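Local coordinates for ESX secretion system protein YukD (Bacillus subtilis, PDB 2BPS), which is a ubiquitin-like protein required for YukE secretion and a probable component or regulator of the ESX/ESAT-6-like secretion system, at residues W51-V55 against N56-V60. Sequence-based numbering, arbitrary orientation.
Sequences WIRVV and NKDKV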
ATOM      1  N   TRP A  51      -5.877   3.316  -5.976  1.00 64.47           N
ATOM      2  CA  TRP A  51      -5.081   2.445  -6.823  1.00 61.54           C
ATOM      3  C   TRP A  51      -3.621   2.397  -6.378  1.00 59.77           C
ATOM      4  O   TRP A  51      -3.010   3.422  -6.043  1.00 58.11           O
ATOM      5  CB  TRP A  51      -5.182   2.883  -8.292  1.00 61.19           C
ATOM      6  CG  TRP A  51      -6.588   2.864  -8.815  1.00 62.08           C
ATOM      7  CD1 TRP A  51      -7.478   3.900  -8.803  1.00 63.57           C
ATOM      8  CD2 TRP A  51      -7.292   1.740  -9.361  1.00 61.32           C
ATOM      9  NE1 TRP A  51      -8.693   3.491  -9.305  1.00 62.31           N
ATOM     10  CE2 TRP A  51      -8.606   2.171  -9.654  1.00 61.45           C
ATOM     11  CE3 TRP A  51      -6.942   0.413  -9.628  1.00 60.65           C
ATOM     12  CZ2 TRP A  51      -9.572   1.320 -10.201  1.00 61.47           C
ATOM     13  CZ3 TRP A  51      -7.905  -0.437 -10.174  1.00 60.81           C
ATOM     14  CH2 TRP A  51      -9.204   0.023 -10.453  1.00 61.38           C
ATOM     15  N   ILE A  52      -3.085   1.178  -6.371  1.00 57.52           N
ATOM     16  CA  ILE A  52      -1.711   0.896  -5.972  1.00 54.67           C
ATOM     17  C   ILE A  52      -0.935   0.244  -7.099  1.00 52.17           C
ATOM     18  O   ILE A  52      -1.472  -0.541  -7.878  1.00 51.22           O
ATOM     19  CB  ILE A  52      -1.664  -0.066  -4.745  1.00 55.48           C
ATOM     20  CG1 ILE A  52      -1.790   0.732  -3.455  1.00 55.43           C
ATOM     21  CG2 ILE A  52      -0.384  -0.887  -4.744  1.00 55.52           C
ATOM     22  CD1 ILE A  52      -3.133   1.364  -3.274  1.00 56.46           C
ATOM     23  N   ARG A  53       0.344   0.571  -7.165  1.00 50.28           N
ATOM     24  CA  ARG A  53       1.228   0.012  -8.170  1.00 47.28           C
ATOM     25  C   ARG A  53       2.341  -0.704  -7.447  1.00 45.31           C
ATOM     26  O   ARG A  53       3.023  -0.095  -6.632  1.00 45.36           O
ATOM     27  CB  ARG A  53       1.839   1.123  -9.007  1.00 47.18           C
ATOM     28  CG  ARG A  53       2.913   0.637  -9.929  1.00 47.43           C
ATOM     29  CD  ARG A  53       3.746   1.783 -10.473  1.00 49.00           C
ATOM     30  NE  ARG A  53       4.808   1.253 -11.321  1.00 50.66           N
ATOM     31  CZ  ARG A  53       6.023   1.773 -11.418  1.00 50.83           C
ATOM     32  NH1 ARG A  53       6.919   1.207 -12.215  1.00 49.33           N
ATOM     33  NH2 ARG A  53       6.345   2.854 -10.717  1.00 52.09           N
ATOM     34  N   VAL A  54       2.520  -1.994  -7.708  1.00 43.23           N
ATOM     35  CA  VAL A  54       3.619  -2.692  -7.061  1.00 40.27           C
ATOM     36  C   VAL A  54       4.811  -2.448  -7.950  1.00 38.86           C
ATOM     37  O   VAL A  54       5.010  -3.117  -8.955  1.00 39.59           O
ATOM     38  CB  VAL A  54       3.384  -4.181  -6.936  1.00 39.62           C
ATOM     39  CG1 VAL A  54       4.610  -4.834  -6.314  1.00 37.82           C
ATOM     40  CG2 VAL A  54       2.161  -4.429  -6.079  1.00 39.71           C
ATOM     41  N   VAL A  55       5.586  -1.451  -7.561  1.00 36.80           N
ATOM     42  CA  VAL A  55       6.756  -1.019  -8.291  1.00 35.18           C
ATOM     43  C   VAL A  55       7.671  -2.119  -8.816  1.00 34.39           C
ATOM     44  O   VAL A  55       7.959  -2.185 -10.012  1.00 33.89           O
ATOM     45  CB  VAL A  55       7.561  -0.070  -7.415  1.00 35.01           C
ATOM     46  CG1 VAL A  55       8.747   0.462  -8.177  1.00 33.11           C
ATOM     47  CG2 VAL A  55       6.655   1.060  -6.942  1.00 35.07           C
ATOM     48  N   ASN A  56       8.134  -2.974  -7.916  1.00 33.31           N
ATOM     49  CA  ASN A  56       9.042  -4.047  -8.281  1.00 32.99           C
ATOM     50  C   ASN A  56       8.421  -5.060  -9.236  1.00 33.46           C
ATOM     51  O   ASN A  56       9.127  -5.880  -9.827  1.00 33.62           O
ATOM     52  CB  ASN A  56       9.548  -4.749  -7.012  1.00 31.77           C
ATOM     53  CG  ASN A  56       8.418  -5.233  -6.106  1.00 30.01           C
ATOM     54  OD1 ASN A  56       8.132  -6.427  -6.029  1.00 27.99           O
ATOM     55  ND2 ASN A  56       7.774  -4.299  -5.413  1.00 31.53           N
ATOM     56  N   LYS A  57       7.104  -5.005  -9.393  1.00 32.96           N
ATOM     57  CA  LYS A  57       6.432  -5.931 -10.280  1.00 33.50           C
ATOM     58  C   LYS A  57       5.681  -5.223 -11.371  1.00 34.49           C
ATOM     59  O   LYS A  57       5.008  -5.859 -12.169  1.00 36.32           O
ATOM     60  CB  LYS A  57       5.471  -6.814  -9.493  1.00 34.41           C
ATOM     61  CG  LYS A  57       6.165  -7.893  -8.702  1.00 37.78           C
ATOM     62  CD  LYS A  57       5.204  -8.629  -7.798  1.00 42.16           C
ATOM     63  CE  LYS A  57       5.940  -9.679  -6.951  1.00 45.01           C
ATOM     64  NZ  LYS A  57       5.083 -10.226  -5.849  1.00 44.34           N
ATOM     65  N   ASP A  58       5.770  -3.903 -11.406  1.00 35.39           N
ATOM     66  CA  ASP A  58       5.075  -3.152 -12.434  1.00 36.53           C
ATOM     67  C   ASP A  58       3.639  -3.622 -12.701  1.00 35.87           C
ATOM     68  O   ASP A  58       3.263  -3.905 -13.839  1.00 35.11           O
ATOM     69  CB  ASP A  58       5.872  -3.221 -13.725  1.00 40.33           C
ATOM     70  CG  ASP A  58       6.317  -1.872 -14.185  1.00 43.86           C
ATOM     71  OD1 ASP A  58       5.430  -1.021 -14.403  1.00 46.61           O
ATOM     72  OD2 ASP A  58       7.543  -1.663 -14.317  1.00 47.17           O
ATOM     73  N   LYS A  59       2.842  -3.728 -11.648  1.00 35.03           N
ATOM     74  CA  LYS A  59       1.453  -4.122 -11.798  1.00 35.55           C
ATOM     75  C   LYS A  59       0.571  -3.307 -10.840  1.00 35.85           C
ATOM     76  O   LYS A  59       0.921  -3.094  -9.678  1.00 35.51           O
ATOM     77  CB  LYS A  59       1.286  -5.626 -11.559  1.00 36.25           C
ATOM     78  CG  LYS A  59      -0.170  -6.080 -11.642  1.00 37.32           C
ATOM     79  CD  LYS A  59      -0.287  -7.562 -11.914  1.00 39.76           C
ATOM     80  CE  LYS A  59      -1.749  -7.988 -12.027  1.00 40.31           C
ATOM     81  NZ  LYS A  59      -1.910  -9.353 -12.626  1.00 40.44           N
ATOM     82  N   VAL A  60      -0.565  -2.833 -11.335  1.00 35.94           N
ATOM     83  CA  VAL A  60      -1.465  -2.041 -10.514  1.00 37.42           C
ATOM     84  C   VAL A  60      -2.646  -2.873  -9.994  1.00 39.41           C
ATOM     85  O   VAL A  60      -3.152  -3.750 -10.694  1.00 40.21           O
ATOM     86  CB  VAL A  60      -1.983  -0.826 -11.306  1.00 36.10           C
ATOM     87  CG1 VAL A  60      -3.155  -0.201 -10.592  1.00 35.99           C
ATOM     88  CG2 VAL A  60      -0.872   0.198 -11.461  1.00 33.88           C
TER
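The guanidinium of Arg53 carries the carboxylate of Asp58 at its edge, while one of its faces lies over CA of Val55. Arg53 NH1 reaches Asp58 OD1 at 3.5 Å, a salt bridge whose hydrogen bond is weak; the two planes are turned 56° from each other, and the side chains run side by side in the same direction. With CG anti to the backbone N (chi1 172°), the extended chain of Arg53 carries the guanidinium toward the turn; its stronger partner is Glu79 of neighbouring strand 77-80, which forms a salt bridge with NH2. Trp51 CE3 lies 4.0 Å from Val60 CG1, the methyl approaching the ring obliquely. Arg53 and Val60 form an antiparallel non-hydrogen-bonded pair with both side chains on one sheet face, which brings Val60 CG2 within 3.8 Å of Arg53 CB. The chain turns back through residues 55-58, making the outer hairpin of the beta-grasp (ubiquitin-like) sheet from strands 51-54 and 59-62, the latter at its edge. Asp58 and Lys59 both face Val54 in a G1 beta bulge, to which the positive phi of Asp58 (43°) belongs. Val54 N bonds to Lys59 O (2.8 Å); Lys57 N to Val54 O (2.9 Å) and Asp58 N to Val55 O make two overlapping turns that reverse the chain. On the opposite sheet face from Arg53 and Val60, Val54 is buried against Leu78 and Phe61, and its CG1 packs 3.8 Å from CB of Lys57.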